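Uncharacterized protein (Deinococcus radiodurans, PDB 2A1V) is of unknown function but belongs to the YjbR (DUF419) family and folds as an antiparallel sheet packed against helices. Local coordinates at residues F27-E32 with Y47-I52; P21-T26 with L34-G39. One frame throughout, in Å; residues are numbered along the deposited sequence.

From the N terminus, the chain leaves helix 10-17 and enters strand 23-26, the first half of interaction 2. It continues through the loop 27-32, the first half of interaction 1, and returns along strand 33-38, so that interaction 2 (21-26 with 34-39) closes the first hairpin. A second turn leads into strand 43-51, where interaction 1 (27-32 with 47-52) brings the hairpin loop against the end of the third strand. The segments alternate along the chain, and the two contacts therefore cross. Strand 33-38 lies between strands 23-26 and 43-51 in the sheet; Leu34 N bonds to Thr50 O, and Tyr47 OH reaches Ser23 OG.

Interaction 1: F27-E32 with Y47-I52; sequences FPFDDE and YALTDI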
ATOM      1  N   PHE A  27     -14.588   3.515   0.973  1.00 17.22           N
ATOM      2  CA  PHE A  27     -15.100   2.552   0.009  1.00 18.46           C
ATOM      3  C   PHE A  27     -15.716   3.363  -1.161  1.00 19.07           C
ATOM      4  O   PHE A  27     -16.915   3.545  -1.206  1.00 17.52           O
ATOM      5  CB  PHE A  27     -16.193   1.678   0.659  1.00 18.26           C
ATOM      6  CG  PHE A  27     -15.683   0.644   1.620  1.00 17.40           C
ATOM      7  CD1 PHE A  27     -15.329  -0.615   1.183  1.00 15.99           C
ATOM      8  CD2 PHE A  27     -15.586   0.923   2.962  1.00 17.74           C
ATOM      9  CE1 PHE A  27     -14.900  -1.591   2.065  1.00 15.91           C
ATOM     10  CE2 PHE A  27     -15.132  -0.055   3.871  1.00 18.27           C
ATOM     11  CZ  PHE A  27     -14.805  -1.304   3.422  1.00 18.09           C
ATOM     12  N   PRO A  28     -14.873   3.941  -2.047  1.00 19.64           N
ATOM     13  CA  PRO A  28     -15.393   4.853  -3.086  1.00 19.78           C
ATOM     14  C   PRO A  28     -16.042   4.171  -4.317  1.00 20.15           C
ATOM     15  O   PRO A  28     -16.548   4.852  -5.215  1.00 19.84           O
ATOM     16  CB  PRO A  28     -14.132   5.633  -3.522  1.00 19.94           C
ATOM     17  CG  PRO A  28     -13.008   4.652  -3.292  1.00 18.77           C
ATOM     18  CD  PRO A  28     -13.404   3.769  -2.143  1.00 18.81           C
ATOM     19  N   PHE A  29     -15.989   2.852  -4.365  1.00 21.08           N
ATOM     20  CA  PHE A  29     -16.621   2.070  -5.409  1.00 21.82           C
ATOM     21  C   PHE A  29     -17.985   1.577  -4.896  1.00 22.79           C
ATOM     22  O   PHE A  29     -18.408   1.921  -3.787  1.00 23.30           O
ATOM     23  CB  PHE A  29     -15.635   0.973  -5.822  1.00 23.51           C
ATOM     24  CG  PHE A  29     -14.244   1.535  -6.151  1.00 24.29           C
ATOM     25  CD1 PHE A  29     -14.113   2.615  -7.014  1.00 27.78           C
ATOM     26  CD2 PHE A  29     -13.109   1.090  -5.506  1.00 25.82           C
ATOM     27  CE1 PHE A  29     -12.842   3.181  -7.299  1.00 28.91           C
ATOM     28  CE2 PHE A  29     -11.847   1.627  -5.800  1.00 26.65           C
ATOM     29  CZ  PHE A  29     -11.716   2.674  -6.684  1.00 26.59           C
ATOM     30  N   ASP A  30     -18.706   0.826  -5.704  1.00 24.04           N
ATOM     31  CA  ASP A  30     -19.963   0.193  -5.248  1.00 23.66           C
ATOM     32  C   ASP A  30     -19.764  -1.149  -4.591  1.00 23.27           C
ATOM     33  O   ASP A  30     -20.643  -1.607  -3.870  1.00 23.12           O
ATOM     34  CB  ASP A  30     -20.964   0.084  -6.382  1.00 24.86           C
ATOM     35  CG  ASP A  30     -21.670   1.384  -6.604  1.00 27.46           C
ATOM     36  OD1 ASP A  30     -22.185   1.966  -5.584  1.00 28.05           O
ATOM     37  OD2 ASP A  30     -21.645   1.842  -7.769  1.00 29.37           O
ATOM     38  N   ASP A  31     -18.580  -1.729  -4.767  1.00 22.49           N
ATOM     39  CA  ASP A  31     -18.240  -2.996  -4.127  1.00 21.99           C
ATOM     40  C   ASP A  31     -17.525  -2.838  -2.759  1.00 21.55           C
ATOM     41  O   ASP A  31     -17.533  -1.721  -2.143  1.00 22.33           O
ATOM     42  CB  ASP A  31     -17.457  -3.876  -5.106  1.00 22.32           C
ATOM     43  CG  ASP A  31     -16.011  -3.336  -5.454  1.00 22.59           C
ATOM     44  OD1 ASP A  31     -15.505  -2.335  -4.929  1.00 19.27           O
ATOM     45  OD2 ASP A  31     -15.366  -3.967  -6.311  1.00 24.57           O
ATOM     46  N   GLU A  32     -16.957  -3.960  -2.277  1.00 20.26           N
ATOM     47  CA  GLU A  32     -16.268  -4.015  -1.009  1.00 19.71           C
ATOM     48  C   GLU A  32     -14.791  -3.667  -1.129  1.00 19.14           C
ATOM     49  O   GLU A  32     -13.985  -4.114  -0.325  1.00 18.19           O
ATOM     50  CB  GLU A  32     -16.436  -5.394  -0.339  1.00 20.74           C
ATOM     51  CG  GLU A  32     -17.760  -6.176  -0.608  1.00 21.41           C
ATOM     52  CD  GLU A  32     -19.064  -5.406  -0.356  1.00 20.52           C
ATOM     53  OE1 GLU A  32     -19.067  -4.232   0.057  1.00 21.39           O
ATOM     54  OE2 GLU A  32     -20.132  -5.983  -0.656  1.00 20.76           O
ATOM     55  N   TYR A  47      -3.142   4.924  -1.947  1.00 17.37           N
ATOM     56  CA  TYR A  47      -1.873   4.238  -1.897  1.00 17.46           C
ATOM     57  C   TYR A  47      -1.989   2.730  -1.669  1.00 16.92           C
ATOM     58  O   TYR A  47      -0.977   2.043  -1.756  1.00 17.06           O
ATOM     59  CB  TYR A  47      -0.947   4.888  -0.836  1.00 16.87           C
ATOM     60  CG  TYR A  47      -1.348   4.667   0.600  1.00 17.95           C
ATOM     61  CD1 TYR A  47      -0.953   3.519   1.289  1.00 17.18           C
ATOM     62  CD2 TYR A  47      -2.151   5.606   1.284  1.00 16.86           C
ATOM     63  CE1 TYR A  47      -1.340   3.314   2.610  1.00 16.15           C
ATOM     64  CE2 TYR A  47      -2.541   5.396   2.591  1.00 15.46           C
ATOM     65  CZ  TYR A  47      -2.119   4.261   3.259  1.00 15.76           C
ATOM     66  OH  TYR A  47      -2.494   4.051   4.571  1.00 15.78           O
ATOM     67  N   ALA A  48      -3.165   2.232  -1.291  1.00 16.19           N
ATOM     68  CA  ALA A  48      -3.381   0.788  -1.174  1.00 16.55           C
ATOM     69  C   ALA A  48      -4.869   0.483  -1.333  1.00 16.79           C
ATOM     70  O   ALA A  48      -5.702   1.310  -0.976  1.00 16.67           O
ATOM     71  CB  ALA A  48      -2.903   0.285   0.103  1.00 15.97           C
ATOM     72  N   LEU A  49      -5.198  -0.673  -1.903  1.00 16.42           N
ATOM     73  CA  LEU A  49      -6.594  -1.080  -2.042  1.00 18.52           C
ATOM     74  C   LEU A  49      -6.714  -2.598  -1.873  1.00 17.93           C
ATOM     75  O   LEU A  49      -5.810  -3.364  -2.293  1.00 17.86           O
ATOM     76  CB  LEU A  49      -7.161  -0.751  -3.432  1.00 19.38           C
ATOM     77  CG  LEU A  49      -7.018   0.530  -4.214  1.00 22.89           C
ATOM     78  CD1 LEU A  49      -5.547   0.816  -4.619  1.00 24.64           C
ATOM     79  CD2 LEU A  49      -7.947   0.345  -5.445  1.00 22.14           C
ATOM     80  N   THR A  50      -7.835  -3.045  -1.333  1.00 18.02           N
ATOM     81  CA  THR A  50      -8.119  -4.492  -1.321  1.00 19.04           C
ATOM     82  C   THR A  50      -9.619  -4.739  -1.295  1.00 19.26           C
ATOM     83  O   THR A  50     -10.351  -3.942  -0.722  1.00 20.40           O
ATOM     84  CB  THR A  50      -7.441  -5.227  -0.097  1.00 19.51           C
ATOM     85  OG1 THR A  50      -7.446  -6.676  -0.280  1.00 19.29           O
ATOM     86  CG2 THR A  50      -8.118  -4.823   1.194  1.00 19.02           C
ATOM     87  N   ASP A  51     -10.059  -5.845  -1.897  1.00 18.83           N
ATOM     88  CA  ASP A  51     -11.463  -6.226  -1.928  1.00 18.39           C
ATOM     89  C   ASP A  51     -11.662  -7.193  -0.768  1.00 18.40           C
ATOM     90  O   ASP A  51     -11.165  -8.346  -0.768  1.00 17.05           O
ATOM     91  CB  ASP A  51     -11.829  -6.826  -3.285  1.00 18.16           C
ATOM     92  CG  ASP A  51     -13.264  -7.310  -3.359  1.00 19.74           C
ATOM     93  OD1 ASP A  51     -14.037  -7.256  -2.348  1.00 21.05           O
ATOM     94  OD2 ASP A  51     -13.609  -7.780  -4.462  1.00 23.77           O
ATOM     95  N   ILE A  52     -12.364  -6.692   0.246  1.00 19.53           N
ATOM     96  CA  ILE A  52     -12.467  -7.364   1.544  1.00 19.54           C
ATOM     97  C   ILE A  52     -13.354  -8.581   1.557  1.00 19.42           C
ATOM     98  O   ILE A  52     -13.324  -9.332   2.516  1.00 18.19           O
ATOM     99  CB  ILE A  52     -12.859  -6.402   2.703  1.00 20.42           C
ATOM    100  CG1 ILE A  52     -14.323  -5.949   2.661  1.00 20.65           C
ATOM    101  CG2 ILE A  52     -11.911  -5.210   2.752  1.00 20.48           C
ATOM    102  CD1 ILE A  52     -14.813  -5.413   4.063  1.00 20.96           C
TER
HETATM  103  O   HOH W   1     -16.453  -6.702  -3.684  1.00 30.40           O
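The backbones of Glu32 and Ile52 meet in a single hydrogen bond, from Ile52 N to Glu32 O at 3.1 Å, almost straight at the hydrogen (173°) but with the nitrogen 39° out of the carbonyl plane. Beside this bond the Glu32 side chain is touched at its root, CB lying 3.7 Å from Ile52 CG1, while its carboxylate leads away. Ile52 carries CG1 between its backbone N and carbonyl carbon (chi1 73°), which lays that methylene alongside Glu32 O. Its terminal methyl, CD1, reaches the rim of the Phe27 ring, 4.2 Å from CZ, the two side chains crossing at about a right angle. The bond continues the antiparallel ladder of strands 33-38 and 43-51: backbone bonds pair Leu34 with Thr50, and further along Tyr47 and Ala48 both face Phe36 in a classic beta bulge. The loop that joins strands 23-26 and 33-38 is thereby drawn against the end of strand 43-51. Asp51 adds a water-mediated link. Its OD1 lies 3.6 Å from Glu32 CB and accepts a hydrogen bond from a water at 2.8 Å, and that water in turn accepts one from Glu32 N at 3.1 Å. A second bond to OD1 comes from Thr53 N, which restrains the carboxylate further. Asp31 OD2 stands 4.6 Å from Asp51 OD2, two like charges near each other without contact. Earlier in the loop, Phe29 presents its ring edge to strand 43-51, CE2 lying 4.1 Å from Leu49 CD2, again with the side chains crossing nearly perpendicularly. Pro28 CG sits over the centre of one face of that ring, and both Pro28 and Phe29 also pack on Val35.

Interaction 2: P21-T26 with L34-G39; sequences PHSLET and LVFKVG
Glu25 and Phe36 face each other as a non-hydrogen-bonded pair between strands 23-26 and 34-38, which run antiparallel at 150°. Leu24 with Lys37 and Thr26 with Val35 form the hydrogen-bonded pairs, two bonds each, and Gly39 N donates to His22 O at 3.1 Å. Packing is close on the Phe36 side. The extended Glu25 chain lies beside the ring, pointing the same way, with CG 3.6 Å from Phe36 CE2 and the carboxylate plane turned 74° from the ring. Leu34, its CG anti to the backbone N (chi1 -176°), touches Glu25 OE1 through CD1 at 3.8 Å, and that oxygen also makes a salt bridge to Arg14 of helix 10-17. An alanine at Glu25 would probably leave Arg14 without its charged mate and open a gap beside CE2 of Phe36. The other face, with Thr26 and Lys37, is looser and hydrated: Lys37 has two conformers, and in one of them NZ donates to a water that also bonds Thr26 OG1, a link that is therefore doubtful. The arrangement is that of an antiparallel beta hairpin whose first strand forms one edge of the sheet within this chain.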
ATOM      1  N   PRO A  21       0.651   8.770   9.023  1.00 19.22           N
ATOM      2  CA  PRO A  21       0.044  10.072   9.158  1.00 18.64           C
ATOM      3  C   PRO A  21      -0.860  10.448   8.000  1.00 18.26           C
ATOM      4  O   PRO A  21      -0.496  10.274   6.829  1.00 17.76           O
ATOM      5  CB  PRO A  21       1.261  11.031   9.233  1.00 17.57           C
ATOM      6  CG  PRO A  21       2.375  10.162   9.740  1.00 18.23           C
ATOM      7  CD  PRO A  21       2.136   8.869   9.043  1.00 19.17           C
ATOM      8  N   HIS A  22      -2.010  10.991   8.380  1.00 17.27           N
ATOM      9  CA  HIS A  22      -3.071  11.442   7.474  1.00 18.42           C
ATOM     10  C   HIS A  22      -3.636  10.372   6.520  1.00 19.30           C
ATOM     11  O   HIS A  22      -4.008  10.676   5.356  1.00 18.53           O
ATOM     12  CB  HIS A  22      -2.616  12.656   6.713  1.00 19.10           C
ATOM     13  CG  HIS A  22      -2.113  13.748   7.583  1.00 20.30           C
ATOM     14  ND1 HIS A  22      -2.959  14.580   8.292  1.00 21.50           N
ATOM     15  CD2 HIS A  22      -0.846  14.132   7.886  1.00 20.93           C
ATOM     16  CE1 HIS A  22      -2.230  15.453   8.966  1.00 21.61           C
ATOM     17  NE2 HIS A  22      -0.947  15.206   8.733  1.00 19.88           N
ATOM     18  N   SER A  23      -3.735   9.131   7.035  1.00 18.91           N
ATOM     19  CA  SER A  23      -4.275   8.063   6.253  1.00 19.55           C
ATOM     20  C   SER A  23      -5.759   7.977   6.606  1.00 19.43           C
ATOM     21  O   SER A  23      -6.166   8.321   7.720  1.00 17.52           O
ATOM     22  CB  SER A  23      -3.567   6.737   6.487  1.00 19.31           C
ATOM     23  OG  SER A  23      -4.261   5.689   5.806  1.00 20.24           O
ATOM     24  N   LEU A  24      -6.540   7.549   5.624  1.00 19.33           N
ATOM     25  CA  LEU A  24      -8.021   7.539   5.702  1.00 20.65           C
ATOM     26  C   LEU A  24      -8.553   6.339   4.897  1.00 20.42           C
ATOM     27  O   LEU A  24      -8.081   6.064   3.781  1.00 19.38           O
ATOM     28  CB  LEU A  24      -8.550   8.807   5.016  1.00 23.10           C
ATOM     29  CG  LEU A  24      -8.005  10.209   5.402  1.00 26.37           C
ATOM     30  CD1 LEU A  24      -7.851  11.168   4.172  1.00 27.33           C
ATOM     31  CD2 LEU A  24      -8.913  10.831   6.475  1.00 30.10           C
ATOM     32  N   GLU A  25      -9.498   5.618   5.480  1.00 20.63           N
ATOM     33  CA  GLU A  25     -10.182   4.524   4.845  1.00 20.55           C
ATOM     34  C   GLU A  25     -11.501   4.968   4.250  1.00 20.15           C
ATOM     35  O   GLU A  25     -12.232   5.756   4.837  1.00 20.65           O
ATOM     36  CB  GLU A  25     -10.467   3.443   5.858  1.00 20.81           C
ATOM     37  CG  GLU A  25      -9.217   2.769   6.369  1.00 21.00           C
ATOM     38  CD  GLU A  25      -9.564   1.727   7.436  1.00 22.01           C
ATOM     39  OE1 GLU A  25     -10.725   1.295   7.452  1.00 24.41           O
ATOM     40  OE2 GLU A  25      -8.702   1.332   8.233  1.00 25.44           O
ATOM     41  N   THR A  26     -11.782   4.478   3.054  1.00 19.37           N
ATOM     42  CA  THR A  26     -13.035   4.729   2.340  1.00 19.02           C
ATOM     43  C   THR A  26     -13.350   3.524   1.455  1.00 18.38           C
ATOM     44  O   THR A  26     -12.495   2.637   1.245  1.00 16.99           O
ATOM     45  CB  THR A  26     -13.012   5.995   1.409  1.00 19.88           C
ATOM     46  OG1 THR A  26     -11.872   5.988   0.536  1.00 19.07           O
ATOM     47  CG2 THR A  26     -13.066   7.262   2.216  1.00 21.97           C
ATOM     48  N   LEU A  34     -12.004  -1.661  -0.162  1.00 18.80           N
ATOM     49  CA  LEU A  34     -11.400  -0.768   0.803  1.00 18.65           C
ATOM     50  C   LEU A  34     -10.181  -0.039   0.191  1.00 17.99           C
ATOM     51  O   LEU A  34      -9.254  -0.654  -0.345  1.00 16.30           O
ATOM     52  CB  LEU A  34     -10.969  -1.569   2.021  1.00 18.66           C
ATOM     53  CG  LEU A  34     -10.391  -0.812   3.216  1.00 19.65           C
ATOM     54  CD1 LEU A  34     -11.372   0.252   3.851  1.00 20.30           C
ATOM     55  CD2 LEU A  34      -9.963  -1.840   4.248  1.00 20.18           C
ATOM     56  N   VAL A  35     -10.220   1.285   0.292  1.00 17.83           N
ATOM     57  CA  VAL A  35      -9.194   2.162  -0.266  1.00 17.02           C
ATOM     58  C   VAL A  35      -8.565   3.006   0.850  1.00 16.22           C
ATOM     59  O   VAL A  35      -9.242   3.639   1.642  1.00 15.45           O
ATOM     60  CB  VAL A  35      -9.778   3.050  -1.370  1.00 17.05           C
ATOM     61  CG1 VAL A  35      -8.679   3.853  -2.062  1.00 17.71           C
ATOM     62  CG2 VAL A  35     -10.531   2.218  -2.415  1.00 17.14           C
ATOM     63  N   PHE A  36      -7.252   2.935   0.931  1.00 16.29           N
ATOM     64  CA  PHE A  36      -6.462   3.764   1.835  1.00 16.15           C
ATOM     65  C   PHE A  36      -5.903   4.922   1.043  1.00 15.65           C
ATOM     66  O   PHE A  36      -5.253   4.740  -0.002  1.00 15.39           O
ATOM     67  CB  PHE A  36      -5.328   2.979   2.498  1.00 16.07           C
ATOM     68  CG  PHE A  36      -5.790   1.781   3.254  1.00 18.06           C
ATOM     69  CD1 PHE A  36      -5.930   0.552   2.619  1.00 16.57           C
ATOM     70  CD2 PHE A  36      -6.060   1.877   4.619  1.00 17.68           C
ATOM     71  CE1 PHE A  36      -6.362  -0.579   3.315  1.00 16.77           C
ATOM     72  CE2 PHE A  36      -6.456   0.756   5.345  1.00 18.10           C
ATOM     73  CZ  PHE A  36      -6.618  -0.473   4.698  1.00 18.62           C
ATOM     74  N   LYS A  37      -6.181   6.123   1.540  0.50 15.64           N
ATOM     75  CA  LYS A  37      -5.768   7.358   0.894  0.50 14.90           C
ATOM     76  C   LYS A  37      -4.995   8.185   1.919  0.50 14.92           C
ATOM     77  O   LYS A  37      -5.199   8.043   3.134  0.50 14.63           O
ATOM     78  CB  LYS A  37      -6.989   8.110   0.353  0.50 14.85           C
ATOM     79  CG  LYS A  37      -7.701   7.422  -0.833  0.50 12.96           C
ATOM     80  CD  LYS A  37      -8.963   8.177  -1.308  0.50 12.72           C
ATOM     81  CE  LYS A  37      -9.458   7.733  -2.696  0.50 12.60           C
ATOM     82  NZ  LYS A  37     -10.748   8.380  -3.189  0.50  5.89           N
ATOM     83  N   VAL A  38      -4.081   9.010   1.424  1.00 14.86           N
ATOM     84  CA  VAL A  38      -3.312   9.913   2.252  1.00 15.73           C
ATOM     85  C   VAL A  38      -3.505  11.354   1.771  1.00 15.67           C
ATOM     86  O   VAL A  38      -3.547  11.641   0.557  1.00 16.10           O
ATOM     87  CB  VAL A  38      -1.794   9.518   2.262  1.00 15.94           C
ATOM     88  CG1 VAL A  38      -1.220   9.464   0.856  1.00 14.72           C
ATOM     89  CG2 VAL A  38      -0.965  10.459   3.083  1.00 14.68           C
ATOM     90  N   GLY A  39      -3.633  12.250   2.737  1.00 17.03           N
ATOM     91  CA  GLY A  39      -3.596  13.680   2.471  1.00 18.85           C
ATOM     92  C   GLY A  39      -4.613  14.496   3.212  1.00 20.19           C
ATOM     93  O   GLY A  39      -5.029  14.124   4.281  1.00 20.95           O
TER
HETATM   94  O   HOH W   2     -12.717   8.053  -1.228  1.00 25.40           O